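Local coordinates for protein putative phosphatase (Bacteroides thetaiotaomicron, PDB 3KYA) that is of unproven function, possibly a phosphatase, and binds zinc ions, at residues 238-250 with 289-301. Numbering follows the deposited sequence.
With EDO (1,2-ethanediol), chain B.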
loop_
_atom_site.group_PDB
_atom_site.type_symbol
_atom_site.label_atom_id
_atom_site.label_comp_id
_atom_site.label_asym_id
_atom_site.label_seq_id
_atom_site.Cartn_x
_atom_site.Cartn_y
_atom_site.Cartn_z
ATOM N N SER A 238 47.164 -9.983 -7.365
ATOM C CA SER A 238 46.515 -10.643 -6.234
ATOM C C SER A 238 46.608 -12.158 -6.265
ATOM O O SER A 238 46.414 -12.778 -7.313
ATOM C CB SER A 238 45.028 -10.260 -6.161
ATOM O OG SER A 238 44.871 -8.882 -5.869
ATOM N N ASP A 239 46.906 -12.738 -5.105
ATOM C CA ASP A 239 46.933 -14.175 -4.943
ATOM C C ASP A 239 45.501 -14.700 -5.130
ATOM O O ASP A 239 44.561 -14.121 -4.595
ATOM C CB ASP A 239 47.424 -14.549 -3.548
ATOM C CG ASP A 239 47.500 -16.069 -3.338
ATOM O OD1 ASP A 239 48.393 -16.707 -3.936
ATOM O OD2 ASP A 239 46.670 -16.618 -2.569
ATOM N N ILE A 240 45.339 -15.773 -5.906
ATOM C CA ILE A 240 44.023 -16.380 -6.146
ATOM C C ILE A 240 44.105 -17.889 -5.876
ATOM O O ILE A 240 45.032 -18.553 -6.342
ATOM C CB ILE A 240 43.492 -16.072 -7.576
ATOM C CG1 ILE A 240 42.165 -16.793 -7.838
ATOM C CG2 ILE A 240 44.508 -16.455 -8.652
ATOM C CD1 ILE A 240 41.454 -16.318 -9.093
ATOM N N GLN A 241 43.156 -18.410 -5.093
ATOM C CA GLN A 241 43.123 -19.826 -4.740
ATOM C C GLN A 241 41.723 -20.423 -4.911
ATOM O O GLN A 241 40.711 -19.733 -4.700
ATOM C CB GLN A 241 43.572 -20.025 -3.285
ATOM C CG GLN A 241 44.969 -19.484 -2.948
ATOM C CD GLN A 241 46.084 -20.200 -3.683
ATOM O OE1 GLN A 241 45.923 -21.346 -4.106
ATOM N NE2 GLN A 241 47.222 -19.535 -3.829
ATOM N N LEU A 242 41.683 -21.696 -5.302
ATOM C CA LEU A 242 40.443 -22.444 -5.442
ATOM C C LEU A 242 40.026 -22.877 -4.047
ATOM O O LEU A 242 40.809 -23.513 -3.337
ATOM C CB LEU A 242 40.656 -23.664 -6.343
ATOM C CG LEU A 242 39.463 -24.588 -6.581
ATOM C CD1 LEU A 242 38.320 -23.844 -7.297
ATOM C CD2 LEU A 242 39.890 -25.829 -7.373
ATOM N N ILE A 243 38.804 -22.536 -3.642
ATOM C CA ILE A 243 38.348 -22.880 -2.294
ATOM C C ILE A 243 37.235 -23.952 -2.268
ATOM O O ILE A 243 37.052 -24.623 -1.251
ATOM C CB ILE A 243 37.916 -21.603 -1.516
ATOM C CG1 ILE A 243 37.930 -21.851 -0.007
ATOM C CG2 ILE A 243 36.548 -21.114 -1.981
ATOM C CD1 ILE A 243 37.633 -20.609 0.813
ATOM N N ALA A 244 36.496 -24.105 -3.367
ATOM C CA ALA A 244 35.438 -25.117 -3.452
ATOM C C ALA A 244 35.202 -25.543 -4.895
ATOM O O ALA A 244 35.184 -24.715 -5.811
ATOM C CB ALA A 244 34.143 -24.608 -2.823
ATOM N N ALA A 245 35.035 -26.848 -5.088
ATOM C CA ALA A 245 34.782 -27.419 -6.403
ATOM C C ALA A 245 33.745 -28.541 -6.346
ATOM O O ALA A 245 33.981 -29.566 -5.699
ATOM C CB ALA A 245 36.078 -27.965 -7.013
ATOM N N TYR A 246 32.599 -28.314 -6.992
ATOM C CA TYR A 246 31.593 -29.362 -7.196
ATOM C C TYR A 246 31.215 -29.288 -8.680
ATOM O O TYR A 246 31.748 -30.056 -9.486
ATOM C CB TYR A 246 30.393 -29.249 -6.249
ATOM C CG TYR A 246 29.420 -30.387 -6.467
ATOM C CD1 TYR A 246 29.760 -31.688 -6.096
ATOM C CD2 TYR A 246 28.195 -30.180 -7.079
ATOM C CE1 TYR A 246 28.895 -32.751 -6.309
ATOM C CE2 TYR A 246 27.310 -31.246 -7.295
ATOM C CZ TYR A 246 27.676 -32.528 -6.912
ATOM O OH TYR A 246 26.824 -33.592 -7.118
ATOM N N LYS A 247 30.324 -28.360 -9.026
ATOM C CA LYS A 247 29.943 -28.057 -10.406
ATOM C C LYS A 247 28.712 -27.166 -10.433
ATOM O O LYS A 247 27.941 -27.131 -9.473
ATOM C CB LYS A 247 29.636 -29.306 -11.249
ATOM C CG LYS A 247 28.466 -30.144 -10.765
ATOM C CD LYS A 247 28.203 -31.323 -11.709
ATOM C CE LYS A 247 27.138 -32.221 -11.160
ATOM N NZ LYS A 247 26.833 -33.378 -12.056
ATOM N N GLN A 248 28.539 -26.461 -11.542
ATOM C CA GLN A 248 27.329 -25.677 -11.796
ATOM C C GLN A 248 26.899 -24.734 -10.671
ATOM O O GLN A 248 25.712 -24.653 -10.318
ATOM C CB GLN A 248 26.192 -26.656 -12.126
ATOM C CG GLN A 248 26.496 -27.527 -13.327
ATOM C CD GLN A 248 25.389 -28.505 -13.624
ATOM O OE1 GLN A 248 25.011 -29.307 -12.776
ATOM N NE2 GLN A 248 24.864 -28.443 -14.827
ATOM N N CYS A 249 27.863 -24.021 -10.102
ATOM C CA CYS A 249 27.561 -23.046 -9.054
ATOM C C CYS A 249 26.965 -21.784 -9.689
ATOM O O CYS A 249 27.413 -21.349 -10.753
ATOM C CB CYS A 249 28.821 -22.712 -8.274
ATOM S SG CYS A 249 28.554 -21.645 -6.865
ATOM N N ASN A 250 25.954 -21.198 -9.047
ATOM C CA ASN A 250 25.310 -19.982 -9.553
ATOM C C ASN A 250 25.554 -18.776 -8.629
ATOM O O ASN A 250 25.087 -17.679 -8.918
ATOM C CB ASN A 250 23.798 -20.175 -9.713
ATOM C CG ASN A 250 23.431 -21.478 -10.431
ATOM O OD1 ASN A 250 22.577 -22.225 -9.946
ATOM N ND2 ASN A 250 24.098 -21.770 -11.555
ATOM N N TRP A 289 44.936 -27.718 1.156
ATOM C CA TRP A 289 43.482 -27.619 1.150
ATOM C C TRP A 289 42.911 -28.465 0.016
ATOM O O TRP A 289 43.389 -28.379 -1.117
ATOM C CB TRP A 289 43.051 -26.164 0.983
ATOM C CG TRP A 289 41.557 -25.967 0.947
ATOM C CD1 TRP A 289 40.796 -25.630 -0.135
ATOM C CD2 TRP A 289 40.655 -26.098 2.048
ATOM N NE1 TRP A 289 39.469 -25.528 0.230
ATOM C CE2 TRP A 289 39.357 -25.804 1.568
ATOM C CE3 TRP A 289 40.818 -26.413 3.401
ATOM C CZ2 TRP A 289 38.232 -25.839 2.389
ATOM C CZ3 TRP A 289 39.702 -26.443 4.218
ATOM C CH2 TRP A 289 38.420 -26.152 3.707
ATOM N N ASP A 290 41.908 -29.288 0.327
ATOM C CA ASP A 290 41.216 -30.096 -0.680
ATOM C C ASP A 290 39.862 -29.430 -0.967
ATOM O O ASP A 290 38.966 -29.464 -0.112
ATOM C CB ASP A 290 41.004 -31.538 -0.205
ATOM C CG ASP A 290 40.369 -32.432 -1.272
ATOM O OD1 ASP A 290 40.097 -31.964 -2.399
ATOM O OD2 ASP A 290 40.148 -33.631 -0.987
ATOM N N PRO A 291 39.705 -28.838 -2.169
ATOM C CA PRO A 291 38.455 -28.154 -2.525
ATOM C C PRO A 291 37.351 -29.068 -3.077
ATOM O O PRO A 291 36.231 -28.600 -3.305
ATOM C CB PRO A 291 38.909 -27.195 -3.620
ATOM C CG PRO A 291 39.990 -27.957 -4.329
ATOM C CD PRO A 291 40.680 -28.776 -3.272
ATOM N N ILE A 292 37.659 -30.349 -3.299
ATOM C CA ILE A 292 36.681 -31.294 -3.842
ATOM C C ILE A 292 35.566 -31.532 -2.817
ATOM O O ILE A 292 35.730 -32.288 -1.864
ATOM C CB ILE A 292 37.344 -32.634 -4.263
ATOM C CG1 ILE A 292 38.428 -32.399 -5.325
ATOM C CG2 ILE A 292 36.308 -33.602 -4.808
ATOM C CD1 ILE A 292 37.934 -31.704 -6.578
ATOM N N VAL A 293 34.432 -30.866 -3.023
ATOM C CA VAL A 293 33.280 -30.940 -2.126
ATOM C C VAL A 293 32.809 -32.370 -1.818
ATOM O O VAL A 293 32.627 -32.728 -0.654
ATOM C CB VAL A 293 32.084 -30.109 -2.694
ATOM C CG1 VAL A 293 30.813 -30.382 -1.917
ATOM C CG2 VAL A 293 32.412 -28.602 -2.674
ATOM N N LYS A 294 32.642 -33.180 -2.854
ATOM C CA LYS A 294 32.121 -34.546 -2.674
ATOM C C LYS A 294 32.947 -35.421 -1.714
ATOM O O LYS A 294 32.390 -36.261 -1.002
ATOM C CB LYS A 294 31.969 -35.238 -4.032
ATOM C CG LYS A 294 33.276 -35.553 -4.745
ATOM C CD LYS A 294 33.020 -36.229 -6.081
ATOM C CE LYS A 294 34.298 -36.813 -6.671
ATOM N NZ LYS A 294 34.047 -37.527 -7.957
ATOM N N ASN A 295 34.260 -35.222 -1.678
ATOM C CA ASN A 295 35.129 -36.026 -0.813
ATOM C C ASN A 295 35.236 -35.536 0.626
ATOM O O ASN A 295 35.868 -36.193 1.452
ATOM C CB ASN A 295 36.542 -36.100 -1.413
ATOM C CG ASN A 295 36.576 -36.816 -2.751
ATOM O OD1 ASN A 295 35.625 -37.499 -3.138
ATOM N ND2 ASN A 295 37.682 -36.666 -3.464
ATOM N N ASN A 296 34.637 -34.388 0.931
ATOM C CA ASN A 296 34.739 -33.808 2.265
ATOM C C ASN A 296 33.395 -33.306 2.755
ATOM O O ASN A 296 33.189 -32.095 2.885
ATOM C CB ASN A 296 35.747 -32.663 2.242
ATOM C CG ASN A 296 37.142 -33.115 1.862
ATOM O OD1 ASN A 296 37.865 -33.671 2.680
ATOM N ND2 ASN A 296 37.546 -32.819 0.631
ATOM N N PRO A 297 32.465 -34.233 3.041
ATOM C CA PRO A 297 31.116 -33.833 3.455
ATOM C C PRO A 297 31.007 -33.138 4.803
ATOM O O PRO A 297 30.022 -32.441 5.033
ATOM C CB PRO A 297 30.333 -35.167 3.473
ATOM C CG PRO A 297 31.365 -36.220 3.576
ATOM C CD PRO A 297 32.593 -35.697 2.903
ATOM N N ASN A 298 31.982 -33.327 5.688
ATOM C CA ASN A 298 31.971 -32.662 6.993
ATOM C C ASN A 298 32.405 -31.195 6.924
ATOM O O ASN A 298 31.978 -30.399 7.760
ATOM C CB ASN A 298 32.862 -33.395 8.007
ATOM C CG ASN A 298 32.276 -34.715 8.476
ATOM O OD1 ASN A 298 31.072 -34.963 8.364
ATOM N ND2 ASN A 298 33.127 -35.561 9.041
ATOM N N THR A 299 33.248 -30.836 5.951
ATOM C CA THR A 299 33.746 -29.459 5.794
ATOM C C THR A 299 32.860 -28.613 4.854
ATOM O O THR A 299 32.615 -27.428 5.108
ATOM C CB THR A 299 35.202 -29.474 5.298
ATOM O OG1 THR A 299 35.264 -30.050 3.988
ATOM C CG2 THR A 299 36.076 -30.292 6.246
ATOM N N PHE A 300 32.391 -29.220 3.762
ATOM C CA PHE A 300 31.478 -28.556 2.820
ATOM C C PHE A 300 30.130 -29.200 3.095
ATOM O O PHE A 300 29.706 -30.109 2.379
ATOM C CB PHE A 300 31.881 -28.766 1.366
ATOM C CG PHE A 300 33.279 -28.321 1.053
ATOM C CD1 PHE A 300 33.539 -27.001 0.711
ATOM C CD2 PHE A 300 34.334 -29.220 1.107
ATOM C CE1 PHE A 300 34.833 -26.585 0.426
ATOM C CE2 PHE A 300 35.627 -28.815 0.824
ATOM C CZ PHE A 300 35.880 -27.499 0.483
ATOM N N LYS A 301 29.464 -28.741 4.149
ATOM C CA LYS A 301 28.217 -29.375 4.594
ATOM C C LYS A 301 27.018 -29.092 3.687
ATOM O O LYS A 301 26.665 -27.937 3.475
ATOM C CB LYS A 301 27.909 -28.939 6.031
ATOM C CG LYS A 301 26.768 -29.686 6.684
ATOM C CD LYS A 301 26.547 -29.303 8.151
ATOM C CE LYS A 301 25.237 -29.953 8.669
ATOM N NZ LYS A 301 24.985 -29.765 10.131
HETATM C C1 EDO B . 23.054 -23.047 -15.156
HETATM O O1 EDO B . 23.843 -21.877 -15.433
HETATM C C2 EDO B . 23.961 -24.242 -14.878
HETATM O O2 EDO B . 24.516 -24.169 -13.562
HETATM O O HOH W 1 33.194 -32.272 -5.846
#
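Trp289 reaches strand 240-246 with its indole edge: NE1 donates to Ile243 O at 3.0 Å, nearly straight (168°) and in the ring plane. CG, anti to the backbone N (chi1 179°), places NE1 at that carbonyl. Tryptophan suits this place by joining a long apolar surface to one N-H. A phenylalanine here would probably leave Ile243 O without that donor and the ring less firmly fixed in its rotation. Asp290 closes an Asx turn, its short carboxylate reaching the N-H two residues on, at Ile292. Pro291, compact and apolar, rests on Leu242 in the conformer given, while its carbonyl O takes Ala245 N at 2.8 Å from above the carbonyl plane. Val293 N returns a bond to Ala245 O (3.0 Å), completing a single beta bridge between Ala245 and Ile292; a water also donates to Ala245 O. Branched Val293 sets CB 4.0 Å from Tyr246 CB and lays CG2 over one face of Phe300, whose flat apolar ring also brings CE1 3.9 Å from Ala244 CB. Strand 240-246, bulged at Ile243 and Ala244 opposite Val223 of strand 220-227, is outermost in its four-stranded antiparallel sheet; 289-301 leads into strand 300-305, outermost in the next, so the contact joins successive sheets, consistent with beta-propeller blades. Tyr279 of helix 276-284 meets Trp289 edge-to-face, and Phe263 of strand 261-265 packs against Ala244 and Val293.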